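Serine-pyruvate aminotransferase (AgxT) (Sulfolobus solfataricus, PDB 3ZRR) probably catalyses the pyridoxal-phosphate-dependent transfer of amino groups between amino acids such as serine or alanine and keto acids such as pyruvate or glyoxylate. Local coordinates at residues L57-G62 / G198-S203; T134-S139 / G169-K174; I160-V165 / D181-A186. One frame throughout, in Å; residues are numbered along the deposited sequence. Where two conformers were deposited one is given.

How the interactions relate
Two of the three contacts are built from neighbouring strands of one mixed sheet. Interaction 1 joins 55-60 to 197-202 at one side of it, and interaction 3 joins 182-186 to 157-163 next door; their centres are 9 Å apart, and a backbone hydrogen bond from Thr185 N to Leu199 O links them. Interaction 2, also centred 9 Å from interaction 3, ties the turn after strand 128-134 to the loop between strands 157-163 and 182-186. Along the chain, interactions 2 and 3 alternate their segments, and both fall between the two halves of interaction 1. Strand ends and turns of all three meet the same PXG, the cofactor adduct, so distant sequence regions build one pocket.

Interaction 1. Residues L57-G62 / G198-S203; sequences LIIPGG and GLLLLS. With PXG (3-[O-phosphonopyridoxyl]--amino-benzoic acid), chain C.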
loop_
_atom_site.group_PDB
_atom_site.type_symbol
_atom_site.label_atom_id
_atom_site.label_comp_id
_atom_site.label_asym_id
_atom_site.label_seq_id
_atom_site.Cartn_x
_atom_site.Cartn_y
_atom_site.Cartn_z
ATOM N N LEU A 57 -25.513 -10.304 8.558
ATOM C CA LEU A 57 -25.100 -9.056 9.182
ATOM C C LEU A 57 -23.605 -9.105 9.427
ATOM O O LEU A 57 -23.035 -10.179 9.705
ATOM C CB LEU A 57 -25.838 -8.802 10.518
ATOM C CG LEU A 57 -27.366 -8.665 10.471
ATOM C CD1 LEU A 57 -28.048 -10.018 10.682
ATOM C CD2 LEU A 57 -27.904 -7.644 11.454
ATOM N N ILE A 58 -22.986 -7.936 9.310
ATOM C CA ILE A 58 -21.572 -7.766 9.572
ATOM C C ILE A 58 -21.497 -6.660 10.599
ATOM O O ILE A 58 -21.904 -5.524 10.335
ATOM C CB ILE A 58 -20.816 -7.428 8.275
ATOM C CG1 ILE A 58 -20.867 -8.649 7.332
ATOM C CG2 ILE A 58 -19.381 -7.025 8.561
ATOM C CD1 ILE A 58 -20.432 -8.360 5.904
ATOM N N ILE A 59 -20.973 -6.993 11.770
ATOM C CA ILE A 59 -20.920 -6.053 12.887
ATOM C C ILE A 59 -19.474 -5.850 13.363
ATOM O O ILE A 59 -18.617 -6.669 13.085
ATOM C CB ILE A 59 -21.835 -6.518 14.051
ATOM C CG1 ILE A 59 -21.287 -7.814 14.681
ATOM C CG2 ILE A 59 -23.302 -6.769 13.531
ATOM C CD1 ILE A 59 -21.961 -8.175 16.057
ATOM N N PRO A 60 -19.198 -4.749 14.081
ATOM C CA PRO A 60 -17.852 -4.562 14.603
ATOM C C PRO A 60 -17.500 -5.608 15.662
ATOM O O PRO A 60 -18.392 -6.114 16.367
ATOM C CB PRO A 60 -17.921 -3.160 15.253
ATOM C CG PRO A 60 -19.112 -2.508 14.569
ATOM C CD PRO A 60 -20.071 -3.617 14.417
ATOM N N GLY A 61 -16.206 -5.900 15.777
ATOM C CA GLY A 61 -15.687 -6.734 16.838
ATOM C C GLY A 61 -15.037 -7.992 16.318
ATOM O O GLY A 61 -13.969 -7.946 15.702
ATOM N N GLY A 62 -15.683 -9.125 16.562
ATOM C CA GLY A 62 -15.136 -10.418 16.109
ATOM C C GLY A 62 -16.102 -11.534 16.415
ATOM O O GLY A 62 -17.306 -11.291 16.579
ATOM N N GLY A 198 -17.410 -9.164 13.256
ATOM C CA GLY A 198 -18.196 -10.368 13.463
ATOM C C GLY A 198 -19.198 -10.516 12.320
ATOM O O GLY A 198 -19.671 -9.526 11.753
ATOM N N LEU A 199 -19.506 -11.753 11.962
ATOM C CA LEU A 199 -20.362 -12.007 10.806
ATOM C C LEU A 199 -21.414 -13.019 11.200
ATOM O O LEU A 199 -21.096 -14.030 11.833
ATOM C CB LEU A 199 -19.543 -12.543 9.624
ATOM C CG LEU A 199 -18.485 -11.621 8.992
ATOM C CD1 LEU A 199 -17.148 -11.756 9.706
ATOM C CD2 LEU A 199 -18.291 -12.027 7.565
ATOM N N LEU A 200 -22.660 -12.750 10.827
ATOM C CA LEU A 200 -23.799 -13.579 11.233
ATOM C C LEU A 200 -24.717 -13.823 10.049
ATOM O O LEU A 200 -24.878 -12.950 9.187
ATOM C CB LEU A 200 -24.583 -12.864 12.329
ATOM C CG LEU A 200 -23.778 -12.631 13.629
ATOM C CD1 LEU A 200 -23.287 -11.178 13.704
ATOM C CD2 LEU A 200 -24.570 -13.053 14.851
ATOM N N LEU A 201 -25.284 -15.017 9.997
ATOM C CA LEU A 201 -26.340 -15.354 9.049
ATOM C C LEU A 201 -27.539 -15.900 9.832
ATOM O O LEU A 201 -27.438 -16.905 10.550
ATOM C CB LEU A 201 -25.861 -16.389 8.045
ATOM C CG LEU A 201 -26.883 -16.687 6.935
ATOM C CD1 LEU A 201 -26.942 -15.601 5.839
ATOM C CD2 LEU A 201 -26.575 -18.050 6.335
ATOM N N LEU A 202 -28.664 -15.215 9.690
ATOM C CA LEU A 202 -29.869 -15.521 10.438
ATOM C C LEU A 202 -30.922 -16.159 9.548
ATOM O O LEU A 202 -31.117 -15.735 8.401
ATOM C CB LEU A 202 -30.433 -14.246 11.059
ATOM C CG LEU A 202 -29.930 -13.935 12.470
ATOM C CD1 LEU A 202 -28.426 -13.698 12.503
ATOM C CD2 LEU A 202 -30.644 -12.702 12.990
ATOM N N SER A 203 -31.602 -17.174 10.088
ATOM C CA SER A 203 -32.747 -17.783 9.406
ATOM C C SER A 203 -33.943 -16.810 9.331
ATOM O O SER A 203 -33.972 -15.813 10.049
ATOM C CB SER A 203 -33.173 -19.051 10.140
ATOM O OG SER A 203 -33.734 -18.683 11.385
HETATM N N1 PXG C . -15.080 -18.991 18.671
HETATM C C2 PXG C . -14.022 -19.663 18.171
HETATM C C2A PXG C . -14.188 -21.100 17.716
HETATM C C3 PXG C . -12.783 -19.016 18.059
HETATM O O3 PXG C . -11.742 -19.709 17.536
HETATM C C5 PXG C . -13.737 -17.027 18.987
HETATM C C6 PXG C . -14.976 -17.698 19.074
HETATM C C5A PXG C . -13.627 -15.571 19.461
HETATM O OP4 PXG C . -13.351 -14.757 18.318
HETATM P P PXG C . -12.811 -13.276 18.497
HETATM O OP1 PXG C . -12.766 -12.779 17.077
HETATM O OP2 PXG C . -11.476 -13.426 19.214
HETATM O OP3 PXG C . -13.876 -12.666 19.387
HETATM C C4 PXG C . -12.635 -17.693 18.462
HETATM C C4A PXG C . -11.314 -16.947 18.347
HETATM C C7 PXG C . -5.846 -19.128 20.068
HETATM C C8 PXG C . -6.848 -18.084 19.674
HETATM O O2 PXG C . -5.398 -19.126 21.244
HETATM C C9 PXG C . -8.055 -18.442 19.056
HETATM C C10 PXG C . -8.979 -17.458 18.700
HETATM C C11 PXG C . -8.661 -16.124 18.962
HETATM C C12 PXG C . -7.453 -15.762 19.571
HETATM C C13 PXG C . -6.547 -16.751 19.925
HETATM O O8 PXG C . -5.481 -19.953 19.194
HETATM N N9 PXG C . -10.156 -17.782 18.107
#
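Leu57 and Ile59 face Leu200 and Gly198 as hydrogen-bonded pairs of two antiparallel strands, whose short axes make an angle of 154° and approach to 4.8 Å. Each pair closes a ring of two N-H...O bonds: Leu57 N to Leu200 O and Leu200 N to Leu57 O, then Ile59 N to Gly198 O and Gly198 N to Ile59 O, all four close to 2.8 Å. Between them Ile58 and Leu199 form a non-hydrogen-bonded pair, and Leu199 CA sends a C-H toward Leu57 O at 3.4 Å.

The side chains divide between the two faces of the sheet. Ile58 and Leu199 lie side by side and point the same way, with Ile58 CG1 4.2 Å from Leu199 CG; helix 31-48 covers them. On the other face Leu200 CD1 reaches both CG1 and CD1 of Ile59, each at 4.0 Å. Ile59 presents that branch because its CG1 sits between the backbone N and the carbonyl carbon (chi1 67°). Further along, the CD1 methyls of Leu57 and Leu202 meet at 4.1 Å, and Trp226 and Met230 of helix 223-234 pack on Leu57.

Glycines occupy the end of the contact nearest the cofactor. Gly198 brings its bare CA to 3.4 Å from Gly62 O, where a CB would collide with that oxygen. Gly62, the N-cap of helix 63-68, has its CA 3.5 Å from the phosphate oxygen OP1 of PXG, and a CB there would clash with the phosphate. The chemistry thus changes along the contact: buried aliphatic groups and four short backbone hydrogen bonds join the strands, and the bare CA of Gly62 lets the phosphate approach the start of the helix, whose Gly63 N and Thr64 OG1 hydrogen-bond to PXG.

Interaction 2. Residues T134-S139 / G169-K174; sequences THVETS and GAEEVK. With PXG (3-[O-phosphonopyridoxyl]--amino-benzoic acid), chain C.
His135 turns the edge of its imidazole toward Glu172 and Val173, while Val136 meets Glu171 at about a right angle. With CG trans to the backbone N (chi1 -162°), the histidine ring extends from its turn toward the 169-174 loop. Its CE1 corner comes within 3.3 Å of Glu172 O, near the ring plane, and 3.8 Å from Val173 CG2, also at the edge. A water in that same plane bridges the two segments: it lies 2.9 Å from His135 NE2 and donates to Glu172 O at 2.9 Å.

Beside this, Val136 CG2 approaches Glu171 OE2 at 3.7 Å. A bend in the Glu171 chain lays both its CG and OE2 against that methyl, and the carboxylate is held from elsewhere, OE2 by the backbone N of Asn299 and OE1 by a salt bridge to Arg143. The valine therefore packs against an acid that is already anchored.

Two residues on from Val136, Thr138 OG1 hydrogen-bonds to the phenolic oxygen O3 of PXG at 2.5 Å and also pairs with Ser166 OG. Loop 169-174 thus packs on His135 and Val136 just before a residue that binds pyridoxal phosphate, an arrangement belonging to the cofactor site of a class-V aminotransferase.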
loop_
_atom_site.group_PDB
_atom_site.type_symbol
_atom_site.label_atom_id
_atom_site.label_comp_id
_atom_site.label_asym_id
_atom_site.label_seq_id
_atom_site.Cartn_x
_atom_site.Cartn_y
_atom_site.Cartn_z
ATOM N N THR A 134 -20.356 -25.423 18.736
ATOM C CA THR A 134 -19.104 -24.928 18.189
ATOM C C THR A 134 -18.704 -25.865 17.050
ATOM O O THR A 134 -18.416 -27.038 17.298
ATOM C CB THR A 134 -18.004 -24.968 19.230
ATOM O OG1 THR A 134 -18.468 -24.358 20.450
ATOM C CG2 THR A 134 -16.772 -24.240 18.709
ATOM N N HIS A 135 -18.690 -25.361 15.811
ATOM C CA HIS A 135 -18.360 -26.217 14.675
ATOM C C HIS A 135 -16.952 -26.804 14.797
ATOM O O HIS A 135 -16.780 -28.037 14.764
ATOM C CB HIS A 135 -18.521 -25.461 13.364
ATOM C CG HIS A 135 -18.624 -26.351 12.162
ATOM N ND1 HIS A 135 -18.990 -25.875 10.923
ATOM C CD2 HIS A 135 -18.413 -27.684 12.011
ATOM C CE1 HIS A 135 -18.990 -26.870 10.049
ATOM N NE2 HIS A 135 -18.651 -27.981 10.685
ATOM N N VAL A 136 -15.959 -25.943 14.975
ATOM C CA VAL A 136 -14.599 -26.397 15.300
ATOM C C VAL A 136 -14.145 -25.722 16.586
ATOM O O VAL A 136 -14.160 -24.491 16.686
ATOM C CB VAL A 136 -13.594 -26.088 14.172
ATOM C CG1 VAL A 136 -12.115 -26.288 14.655
ATOM C CG2 VAL A 136 -13.867 -26.949 12.953
ATOM N N GLU A 137 -13.760 -26.542 17.560
ATOM C CA GLU A 137 -13.259 -26.056 18.843
ATOM C C GLU A 137 -11.770 -25.821 18.717
ATOM O O GLU A 137 -10.959 -26.763 18.682
ATOM C CB GLU A 137 -13.574 -27.027 20.000
ATOM C CG GLU A 137 -12.904 -26.641 21.311
ATOM C CD GLU A 137 -13.245 -25.213 21.747
ATOM O OE1 GLU A 137 -14.442 -24.923 21.935
ATOM O OE2 GLU A 137 -12.313 -24.395 21.913
ATOM N N THR A 138 -11.424 -24.543 18.653
ATOM C CA THR A 138 -10.092 -24.103 18.303
ATOM C C THR A 138 -9.069 -24.567 19.330
ATOM O O THR A 138 -7.925 -24.838 18.967
ATOM C CB THR A 138 -10.075 -22.543 18.177
ATOM O OG1 THR A 138 -11.131 -22.161 17.297
ATOM C CG2 THR A 138 -8.746 -22.031 17.591
ATOM N N SER A 139 -9.474 -24.672 20.599
ATOM C CA SER A 139 -8.524 -25.029 21.644
ATOM C C SER A 139 -8.042 -26.488 21.558
ATOM O O SER A 139 -6.996 -26.817 22.085
ATOM C CB SER A 139 -9.112 -24.756 23.027
ATOM O OG SER A 139 -10.287 -25.546 23.211
ATOM N N GLY A 169 -15.660 -21.030 5.637
ATOM C CA GLY A 169 -14.633 -20.838 4.605
ATOM C C GLY A 169 -13.627 -21.980 4.468
ATOM O O GLY A 169 -12.764 -21.938 3.593
ATOM N N ALA A 170 -13.746 -23.012 5.309
ATOM C CA ALA A 170 -12.788 -24.133 5.293
ATOM C C ALA A 170 -13.424 -25.528 5.418
ATOM O O ALA A 170 -12.992 -26.474 4.755
ATOM C CB ALA A 170 -11.774 -23.930 6.395
ATOM N N GLU A 171 -14.429 -25.657 6.290
ATOM C CA GLU A 171 -15.201 -26.885 6.424
ATOM C C GLU A 171 -16.510 -26.662 5.690
ATOM O O GLU A 171 -16.922 -25.509 5.493
ATOM C CB GLU A 171 -15.500 -27.183 7.902
ATOM C CG GLU A 171 -14.276 -27.088 8.852
ATOM C CD GLU A 171 -13.502 -28.408 8.998
ATOM O OE1 GLU A 171 -13.859 -29.412 8.330
ATOM O OE2 GLU A 171 -12.554 -28.442 9.811
ATOM N N GLU A 172 -17.162 -27.756 5.297
ATOM C CA GLU A 172 -18.486 -27.690 4.702
ATOM C C GLU A 172 -19.442 -27.040 5.679
ATOM O O GLU A 172 -19.496 -27.427 6.860
ATOM C CB GLU A 172 -18.997 -29.090 4.327
ATOM C CG GLU A 172 -20.456 -29.107 3.870
ATOM C CD GLU A 172 -21.021 -30.519 3.693
ATOM O OE1 GLU A 172 -20.861 -31.371 4.602
ATOM O OE2 GLU A 172 -21.653 -30.768 2.649
ATOM N N VAL A 173 -20.156 -26.028 5.195
ATOM C CA VAL A 173 -21.187 -25.376 5.976
ATOM C C VAL A 173 -22.438 -25.266 5.093
ATOM O O VAL A 173 -22.363 -24.768 3.973
ATOM C CB VAL A 173 -20.742 -23.974 6.457
ATOM C CG1 VAL A 173 -21.933 -23.224 7.084
ATOM C CG2 VAL A 173 -19.563 -24.099 7.475
ATOM N N LYS A 174 -23.586 -25.720 5.593
ATOM C CA LYS A 174 -24.842 -25.584 4.852
ATOM C C LYS A 174 -25.889 -25.018 5.794
ATOM O O LYS A 174 -26.690 -25.772 6.353
ATOM C CB LYS A 174 -25.318 -26.951 4.311
ATOM C CG LYS A 174 -24.353 -27.708 3.379
ATOM C CD LYS A 174 -24.324 -27.120 1.974
ATOM C CE LYS A 174 -24.008 -28.188 0.921
ATOM N NZ LYS A 174 -22.682 -28.842 1.113
HETATM N N1 PXG C . -15.080 -18.991 18.671
HETATM C C2 PXG C . -14.022 -19.663 18.171
HETATM C C2A PXG C . -14.188 -21.100 17.716
HETATM C C3 PXG C . -12.783 -19.016 18.059
HETATM O O3 PXG C . -11.742 -19.709 17.536
HETATM C C5 PXG C . -13.737 -17.027 18.987
HETATM C C6 PXG C . -14.976 -17.698 19.074
HETATM C C5A PXG C . -13.627 -15.571 19.461
HETATM O OP4 PXG C . -13.351 -14.757 18.318
HETATM P P PXG C . -12.811 -13.276 18.497
HETATM O OP1 PXG C . -12.766 -12.779 17.077
HETATM O OP2 PXG C . -11.476 -13.426 19.214
HETATM O OP3 PXG C . -13.876 -12.666 19.387
HETATM C C4 PXG C . -12.635 -17.693 18.462
HETATM C C4A PXG C . -11.314 -16.947 18.347
HETATM C C7 PXG C . -5.846 -19.128 20.068
HETATM C C8 PXG C . -6.848 -18.084 19.674
HETATM O O2 PXG C . -5.398 -19.126 21.244
HETATM C C9 PXG C . -8.055 -18.442 19.056
HETATM C C10 PXG C . -8.979 -17.458 18.700
HETATM C C11 PXG C . -8.661 -16.124 18.962
HETATM C C12 PXG C . -7.453 -15.762 19.571
HETATM C C13 PXG C . -6.547 -16.751 19.925
HETATM O O8 PXG C . -5.481 -19.953 19.194
HETATM N N9 PXG C . -10.156 -17.782 18.107
HETATM O O HOH W 1 -18.418 -29.672 8.311
#

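Interaction 3. Residues I160-V165 / D181-A186; sequences IVVDGV and DVYLTA. With PXG (3-[O-phosphonopyridoxyl]--amino-benzoic acid), chain C.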
loop_
_atom_site.group_PDB
_atom_site.type_symbol
_atom_site.label_atom_id
_atom_site.label_comp_id
_atom_site.label_asym_id
_atom_site.label_seq_id
_atom_site.Cartn_x
_atom_site.Cartn_y
_atom_site.Cartn_z
ATOM N N ILE A 160 -31.288 -22.806 17.007
ATOM C CA ILE A 160 -29.954 -23.417 16.947
ATOM C C ILE A 160 -28.908 -22.403 16.432
ATOM O O ILE A 160 -29.036 -21.833 15.328
ATOM C CB ILE A 160 -29.943 -24.691 16.070
ATOM C CG1 ILE A 160 -30.862 -25.774 16.674
ATOM C CG2 ILE A 160 -28.535 -25.285 15.976
ATOM C CD1 ILE A 160 -31.278 -26.862 15.658
ATOM N N VAL A 161 -27.878 -22.184 17.244
ATOM C CA VAL A 161 -26.777 -21.310 16.855
ATOM C C VAL A 161 -25.471 -22.103 16.775
ATOM O O VAL A 161 -25.204 -22.966 17.622
ATOM C CB VAL A 161 -26.625 -20.090 17.801
ATOM C CG1 VAL A 161 -26.490 -20.521 19.246
ATOM C CG2 VAL A 161 -25.428 -19.208 17.390
ATOM N N VAL A 162 -24.672 -21.804 15.750
ATOM C CA VAL A 162 -23.389 -22.468 15.514
ATOM C C VAL A 162 -22.271 -21.440 15.416
ATOM O O VAL A 162 -22.308 -20.568 14.550
ATOM C CB VAL A 162 -23.385 -23.341 14.210
ATOM C CG1 VAL A 162 -22.026 -24.084 14.048
ATOM C CG2 VAL A 162 -24.563 -24.345 14.200
ATOM N N ASP A 163 -21.300 -21.546 16.327
ATOM C CA ASP A 163 -20.042 -20.802 16.223
ATOM C C ASP A 163 -19.135 -21.471 15.169
ATOM O O ASP A 163 -18.583 -22.550 15.405
ATOM C CB ASP A 163 -19.375 -20.740 17.610
ATOM C CG ASP A 163 -17.945 -20.232 17.573
ATOM O OD1 ASP A 163 -17.437 -19.805 16.492
ATOM O OD2 ASP A 163 -17.331 -20.281 18.671
ATOM N N GLY A 164 -19.009 -20.821 14.012
ATOM C CA GLY A 164 -18.168 -21.302 12.903
ATOM C C GLY A 164 -16.917 -20.447 12.691
ATOM O O GLY A 164 -16.369 -20.388 11.581
ATOM N N VAL A 165 -16.459 -19.774 13.745
ATOM C CA VAL A 165 -15.243 -18.948 13.641
ATOM C C VAL A 165 -14.066 -19.722 13.000
ATOM O O VAL A 165 -13.401 -19.196 12.093
ATOM C CB VAL A 165 -14.833 -18.313 14.983
ATOM C CG1 VAL A 165 -13.421 -17.708 14.910
ATOM C CG2 VAL A 165 -15.846 -17.221 15.417
ATOM N N ASP A 181 -30.305 -21.507 12.827
ATOM C CA ASP A 181 -30.890 -20.159 12.988
ATOM C C ASP A 181 -29.909 -18.992 13.025
ATOM O O ASP A 181 -30.234 -17.886 12.542
ATOM C CB ASP A 181 -31.845 -20.156 14.168
ATOM C CG ASP A 181 -32.951 -21.179 13.982
ATOM O OD1 ASP A 181 -33.780 -20.972 13.066
ATOM O OD2 ASP A 181 -32.935 -22.199 14.705
ATOM N N VAL A 182 -28.725 -19.230 13.593
ATOM C CA VAL A 182 -27.636 -18.278 13.510
ATOM C C VAL A 182 -26.368 -19.046 13.228
ATOM O O VAL A 182 -25.979 -19.909 14.003
ATOM C CB VAL A 182 -27.431 -17.467 14.820
ATOM C CG1 VAL A 182 -26.269 -16.485 14.661
ATOM C CG2 VAL A 182 -28.702 -16.732 15.219
ATOM N N TYR A 183 -25.727 -18.743 12.105
ATOM C CA TYR A 183 -24.399 -19.273 11.839
ATOM C C TYR A 183 -23.461 -18.095 11.880
ATOM O O TYR A 183 -23.691 -17.095 11.212
ATOM C CB TYR A 183 -24.324 -19.966 10.470
ATOM C CG TYR A 183 -23.581 -21.291 10.532
ATOM C CD1 TYR A 183 -22.201 -21.324 10.802
ATOM C CD2 TYR A 183 -24.251 -22.499 10.331
ATOM C CE1 TYR A 183 -21.505 -22.524 10.869
ATOM C CE2 TYR A 183 -23.560 -23.732 10.385
ATOM C CZ TYR A 183 -22.193 -23.734 10.651
ATOM O OH TYR A 183 -21.495 -24.925 10.721
ATOM N N LEU A 184 -22.417 -18.167 12.689
ATOM C CA LEU A 184 -21.602 -16.966 12.834
ATOM C C LEU A 184 -20.115 -17.269 12.655
ATOM O O LEU A 184 -19.665 -18.423 12.814
ATOM C CB LEU A 184 -21.899 -16.262 14.167
ATOM C CG LEU A 184 -21.483 -17.051 15.414
ATOM C CD1 LEU A 184 -19.998 -16.875 15.735
ATOM C CD2 LEU A 184 -22.336 -16.600 16.626
ATOM N N THR A 185 -19.372 -16.241 12.267
ATOM C CA THR A 185 -17.925 -16.353 12.172
ATOM C C THR A 185 -17.284 -14.988 12.422
ATOM O O THR A 185 -17.960 -14.050 12.880
ATOM C CB THR A 185 -17.454 -17.042 10.818
ATOM O OG1 THR A 185 -16.022 -17.190 10.825
ATOM C CG2 THR A 185 -17.870 -16.220 9.588
ATOM N N ALA A 186 -15.977 -14.895 12.169
ATOM C CA ALA A 186 -15.233 -13.663 12.325
ATOM C C ALA A 186 -14.466 -13.404 11.036
ATOM O O ALA A 186 -14.411 -14.265 10.168
ATOM C CB ALA A 186 -14.291 -13.753 13.544
HETATM N N1 PXG C . -15.080 -18.991 18.671
HETATM C C2 PXG C . -14.022 -19.663 18.171
HETATM C C2A PXG C . -14.188 -21.100 17.716
HETATM C C3 PXG C . -12.783 -19.016 18.059
HETATM O O3 PXG C . -11.742 -19.709 17.536
HETATM C C5 PXG C . -13.737 -17.027 18.987
HETATM C C6 PXG C . -14.976 -17.698 19.074
HETATM C C5A PXG C . -13.627 -15.571 19.461
HETATM O OP4 PXG C . -13.351 -14.757 18.318
HETATM P P PXG C . -12.811 -13.276 18.497
HETATM O OP1 PXG C . -12.766 -12.779 17.077
HETATM O OP2 PXG C . -11.476 -13.426 19.214
HETATM O OP3 PXG C . -13.876 -12.666 19.387
HETATM C C4 PXG C . -12.635 -17.693 18.462
HETATM C C4A PXG C . -11.314 -16.947 18.347
HETATM C C7 PXG C . -5.846 -19.128 20.068
HETATM C C8 PXG C . -6.848 -18.084 19.674
HETATM O O2 PXG C . -5.398 -19.126 21.244
HETATM C C9 PXG C . -8.055 -18.442 19.056
HETATM C C10 PXG C . -8.979 -17.458 18.700
HETATM C C11 PXG C . -8.661 -16.124 18.962
HETATM C C12 PXG C . -7.453 -15.762 19.571
HETATM C C13 PXG C . -6.547 -16.751 19.925
HETATM O O8 PXG C . -5.481 -19.953 19.194
HETATM N N9 PXG C . -10.156 -17.782 18.107
HETATM O O HOH W 2 -14.161 -18.755 9.567
#
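Val162 rests on Tyr183 in a parallel strand pair at the heart of the large mixed sheet, the central element of the fold-type I aminotransferases to which class V belongs. The two side chains point the same way, and Val162 CB stands 3.7 Å from the ring centroid, 10° off the normal, a CH-pi contact over the face. Its CG1 branch, trans to the backbone N (chi1 -177°), reaches Tyr183 CZ at 3.4 Å, while Gly164 CA comes up at the ring edge. A serine in place of Tyr183 would probably open a gap under Val162 and leave Val162 CB and CG1 without the ring they pack on.

The backbones hold this pair in register: Val162 N donates to Val182 O, and Val162 O accepts from Leu184 N at 3.0 Å. Gly164 N continues the pattern to Leu184 O. At the start of the pair Ile160 O is gripped by two donors, Asp181 N and Val182 N, and Ile160 N returns a bond to the anti lone pair of Asp181 OD2 at 2.9 Å. The same carboxylate is positioned further out by a salt bridge from Arg154 to OD2 and by Ser203 OG on OD1.

At the other end, the strand's last residue and the turn after it reach the cofactor. Val165 lies over one face of the pyridine ring, its CG1 3.5 Å from C3 of PXG. Asp163 OD1 takes Val165 N at 2.9 Å, an Asx turn that orients the carboxylate, and its other oxygen, OD2, sits 2.6 Å from the pyridine N1 of PXG.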